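Putative C39-like peptidase (Bacillus anthracis, PDB 3ERV) is of unknown function but probably acts as a cysteine peptidase of the C39-like kind. Local coordinates at residues A[154-158]-A[159-163]; A[79-83]-A[84-88]. All coordinates share one frame; numbering follows the deposited sequence.

Contact 1: A[154-158]-A[159-163]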
# COMPACT_ATOMS: atom_id res chain seq x y z
N ALA A 154 -6.76 10.42 7.25
CA ALA A 154 -6.55 11.22 8.45
C ALA A 154 -6.44 10.27 9.62
O ALA A 154 -6.91 9.12 9.56
CB ALA A 154 -7.69 12.23 8.67
N PRO A 155 -5.79 10.73 10.70
CA PRO A 155 -5.59 9.88 11.88
C PRO A 155 -6.94 9.39 12.43
O PRO A 155 -7.99 10.09 12.35
CB PRO A 155 -4.86 10.80 12.86
CG PRO A 155 -4.16 11.81 11.96
CD PRO A 155 -5.13 12.04 10.83
N LEU A 156 -6.95 8.16 12.93
CA LEU A 156 -8.19 7.60 13.40
C LEU A 156 -8.13 7.62 14.90
O LEU A 156 -7.05 7.50 15.50
CB LEU A 156 -8.38 6.17 12.90
CG LEU A 156 -8.65 5.94 11.40
CD1 LEU A 156 -8.59 4.44 11.03
CD2 LEU A 156 -9.95 6.59 10.95
N ASP A 157 -9.30 7.78 15.49
CA ASP A 157 -9.48 7.59 16.90
C ASP A 157 -9.06 6.17 17.25
O ASP A 157 -9.33 5.23 16.51
CB ASP A 157 -10.97 7.73 17.19
CG ASP A 157 -11.26 7.97 18.64
OD1 ASP A 157 -11.85 9.04 18.91
OD2 ASP A 157 -10.91 7.10 19.50
N GLU A 158 -8.47 6.03 18.43
CA GLU A 158 -7.99 4.74 18.90
C GLU A 158 -9.03 3.65 18.92
O GLU A 158 -8.70 2.48 18.76
CB GLU A 158 -7.42 4.88 20.31
CG GLU A 158 -5.95 5.19 20.35
CD GLU A 158 -5.10 4.00 19.94
OE1 GLU A 158 -3.99 4.23 19.38
OE2 GLU A 158 -5.55 2.83 20.15
N ASP A 159 -10.29 4.01 19.13
CA ASP A 159 -11.34 3.00 19.28
C ASP A 159 -11.76 2.38 17.96
O ASP A 159 -12.45 1.35 17.96
CB ASP A 159 -12.56 3.55 20.05
CG ASP A 159 -13.14 4.81 19.42
OD1 ASP A 159 -12.78 5.15 18.26
OD2 ASP A 159 -13.99 5.45 20.09
N GLU A 160 -11.35 3.01 16.85
CA GLU A 160 -11.45 2.43 15.51
C GLU A 160 -10.58 1.16 15.29
O GLU A 160 -10.88 0.37 14.41
CB GLU A 160 -11.09 3.46 14.45
CG GLU A 160 -11.92 4.72 14.46
CD GLU A 160 -12.88 4.74 13.30
OE1 GLU A 160 -12.88 3.75 12.53
OE2 GLU A 160 -13.66 5.70 13.17
N PHE A 161 -9.52 0.96 16.07
CA PHE A 161 -8.65 -0.23 15.90
C PHE A 161 -9.09 -1.45 16.70
O PHE A 161 -9.76 -1.31 17.73
CB PHE A 161 -7.20 0.10 16.22
CG PHE A 161 -6.62 1.09 15.29
CD1 PHE A 161 -6.87 2.43 15.46
CD2 PHE A 161 -5.87 0.67 14.19
CE1 PHE A 161 -6.35 3.34 14.57
CE2 PHE A 161 -5.35 1.58 13.31
CZ PHE A 161 -5.60 2.91 13.49
N THR A 162 -8.75 -2.63 16.19
CA THR A 162 -8.81 -3.87 16.98
C THR A 162 -7.38 -4.41 17.13
O THR A 162 -6.48 -4.07 16.34
CB THR A 162 -9.58 -5.00 16.27
OG1 THR A 162 -10.75 -4.49 15.65
CG2 THR A 162 -9.93 -6.12 17.26
N THR A 163 -7.19 -5.26 18.12
CA THR A 163 -5.95 -6.00 18.21
C THR A 163 -6.29 -7.46 17.93
O THR A 163 -7.21 -8.02 18.51
CB THR A 163 -5.28 -5.82 19.58
OG1 THR A 163 -5.34 -4.43 19.94
CG2 THR A 163 -3.82 -6.23 19.54
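CB of L156 sits 3.9 Å from CE1 of F161, a van der Waals contact between two side chains that cross at about a right angle. The approach to the ring is oblique, and the methyl CD1 reaches on toward CZ. F161 turns its ring back beside the turn because CG stands anti to its own carbonyl carbon (chi1 -65°); E158 O then lies at the ring edge, in its plane. A single 3-10 turn makes this close side. E160 N donates to D157 O at 3.0 Å, and F161 N donates to E158 O at 3.2 Å. Between them, the aliphatic part of E160 lays CG against L156 CB, and the bend at chi2 (-106°) turns its carboxylate carbon CD back alongside L156 CD2.

The solvent side is looser and acidic. D157 starts the turn: its OD2 accepts D159 N at 3.2 Å in a nearly straight bond (174°), meeting it on the anti side, so a short aspartate suits a place where a carboxylate must reach a backbone NH two residues on. D159 OD1 comes within 3.0 Å of the same D157 OD2, a pairing of like charges that solvent or a shared proton may ease. L156 and F161 also pack on T174, Q215 of helix 206-215 touches the ring, and the chain runs on into strand 162-166, which pairs with strand 169-173.

Contact 2: A[79-83]-A[84-88]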
# COMPACT_ATOMS: atom_id res chain seq x y z
N ASP A 79 -4.40 -17.87 6.09
CA ASP A 79 -5.81 -18.04 6.41
C ASP A 79 -6.31 -16.91 7.30
O ASP A 79 -5.56 -16.44 8.15
CB ASP A 79 -6.03 -19.37 7.10
CG ASP A 79 -6.01 -20.50 6.16
OD1 ASP A 79 -5.98 -20.25 4.93
OD2 ASP A 79 -6.01 -21.65 6.62
N PHE A 80 -7.56 -16.50 7.10
CA PHE A 80 -8.22 -15.51 7.96
C PHE A 80 -8.25 -15.96 9.46
O PHE A 80 -7.92 -15.20 10.37
CB PHE A 80 -9.66 -15.27 7.51
CG PHE A 80 -10.29 -14.08 8.19
CD1 PHE A 80 -10.00 -12.79 7.78
CD2 PHE A 80 -11.17 -14.27 9.27
CE1 PHE A 80 -10.58 -11.70 8.42
CE2 PHE A 80 -11.74 -13.18 9.92
CZ PHE A 80 -11.46 -11.90 9.50
N MET A 81 -8.61 -17.22 9.67
CA MET A 81 -8.67 -17.82 10.99
C MET A 81 -8.36 -19.30 10.83
O MET A 81 -8.91 -19.96 9.94
CB MET A 81 -10.08 -17.68 11.57
CG MET A 81 -10.27 -18.48 12.92
SD MET A 81 -10.10 -17.37 14.31
CE MET A 81 -11.59 -16.54 14.09
N ASN A 82 -7.49 -19.82 11.67
CA ASN A 82 -7.15 -21.24 11.65
C ASN A 82 -6.76 -21.73 13.04
O ASN A 82 -5.87 -21.15 13.66
CB ASN A 82 -5.98 -21.47 10.71
CG ASN A 82 -5.63 -22.93 10.58
OD1 ASN A 82 -6.45 -23.74 10.13
ND2 ASN A 82 -4.42 -23.29 10.99
N ASP A 83 -7.44 -22.78 13.55
CA ASP A 83 -7.08 -23.33 14.88
C ASP A 83 -7.29 -22.25 15.95
O ASP A 83 -6.52 -22.15 16.90
CB ASP A 83 -5.59 -23.74 14.83
CG ASP A 83 -5.24 -24.85 15.81
OD1 ASP A 83 -6.09 -25.74 16.03
OD2 ASP A 83 -4.09 -24.83 16.34
N GLY A 84 -8.29 -21.41 15.76
CA GLY A 84 -8.59 -20.33 16.67
C GLY A 84 -7.65 -19.14 16.61
O GLY A 84 -7.85 -18.15 17.33
N VAL A 85 -6.64 -19.20 15.76
CA VAL A 85 -5.71 -18.07 15.60
C VAL A 85 -6.00 -17.24 14.30
O VAL A 85 -6.16 -17.82 13.23
CB VAL A 85 -4.27 -18.60 15.55
CG1 VAL A 85 -3.27 -17.48 15.64
CG2 VAL A 85 -4.04 -19.67 16.65
N ARG A 86 -6.08 -15.91 14.41
CA ARG A 86 -6.16 -15.02 13.24
C ARG A 86 -4.84 -14.88 12.46
O ARG A 86 -3.74 -14.90 13.04
CB ARG A 86 -6.57 -13.62 13.67
CG ARG A 86 -7.86 -13.62 14.42
CD ARG A 86 -8.29 -12.22 14.72
NE ARG A 86 -9.64 -12.23 15.27
CZ ARG A 86 -10.74 -12.22 14.54
NH1 ARG A 86 -10.67 -12.17 13.22
NH2 ARG A 86 -11.92 -12.25 15.15
N GLY A 87 -4.98 -14.70 11.14
CA GLY A 87 -3.83 -14.49 10.26
C GLY A 87 -3.18 -13.16 10.52
O GLY A 87 -3.86 -12.18 10.88
N ASN A 88 -1.87 -13.12 10.31
CA ASN A 88 -1.06 -11.92 10.47
C ASN A 88 -0.77 -11.27 9.13
O ASN A 88 -0.21 -11.92 8.23
CB ASN A 88 0.27 -12.27 11.15
CG ASN A 88 1.00 -11.04 11.74
OD1 ASN A 88 1.06 -9.94 11.14
ND2 ASN A 88 1.57 -11.23 12.94
O HOH W 1 -8.52 -12.44 11.62
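The guanidinium of R86 and the ring of F80 stand nearly perpendicular, their planes 87° apart, with the two side chains side by side and pointing the same way. F80 puts CE2 and CZ at the guanidinium edge, CE2 lying 3.6 Å from NH1, whereas NH1 approaches the ring obliquely. The methyl CE of M81 lies over one face of the guanidinium, at a loose distance; one face of the ring carries a water over its centre. That water is also in the guanidinium plane, where it accepts from R86 NH1 at 2.7 Å and donates to F80 O, tying the arginine to the backbone across the hairpin. An extended chain from CG to NE carries the charge out to this site, and R86 makes a further cation-pi contact with W164.

These groups rest on a beta hairpin with a two-residue loop, closed by a type I' turn from N82 to V85. D83 and G84 take its corners, both with positive phi; at G84, the second corner, the value of 75° by itself favours glycine. N82 and V85 form the hydrogen-bonded pair, N82 N giving to V85 O at 2.9 Å and V85 N returning to N82 O at 3.0 Å. M81 and R86 are the non-hydrogen-bonded pair, their side chains on the same face. M81 bends at chi2 (99°), bringing SD to 3.8 Å from G84 C, so its flexible thioether packs along the turn and the arginine together. Beyond them, F80 O accepts G87 N at 3.1 Å, and G87, without a side chain, lets its CA come to 3.4 Å from D79 O. On the other face, shared with N82, V85 sets CG2 3.5 Å from D83 O.

Both contacts lie at the surface: contact 1 has no buried residue among those that touch, contact 2 just one. They share no helix or strand; their centres are about 22 Å apart and their nearest atoms about 6 Å, without touching. Contact 1 leads into strand 162-166, and contact 2 reaches that same strand through W164 and T166, partners of R86 and N88, so strand 162-166 is where the two regions come near each other. Their chemistry follows their form. A 3-10 turn entering a strand relies on backbone bonds, an aspartate acceptor and an apolar pair, with acidic groups outward; the beta hairpin combines cross-strand bonds with an arginine, an aromatic ring and a bridging water.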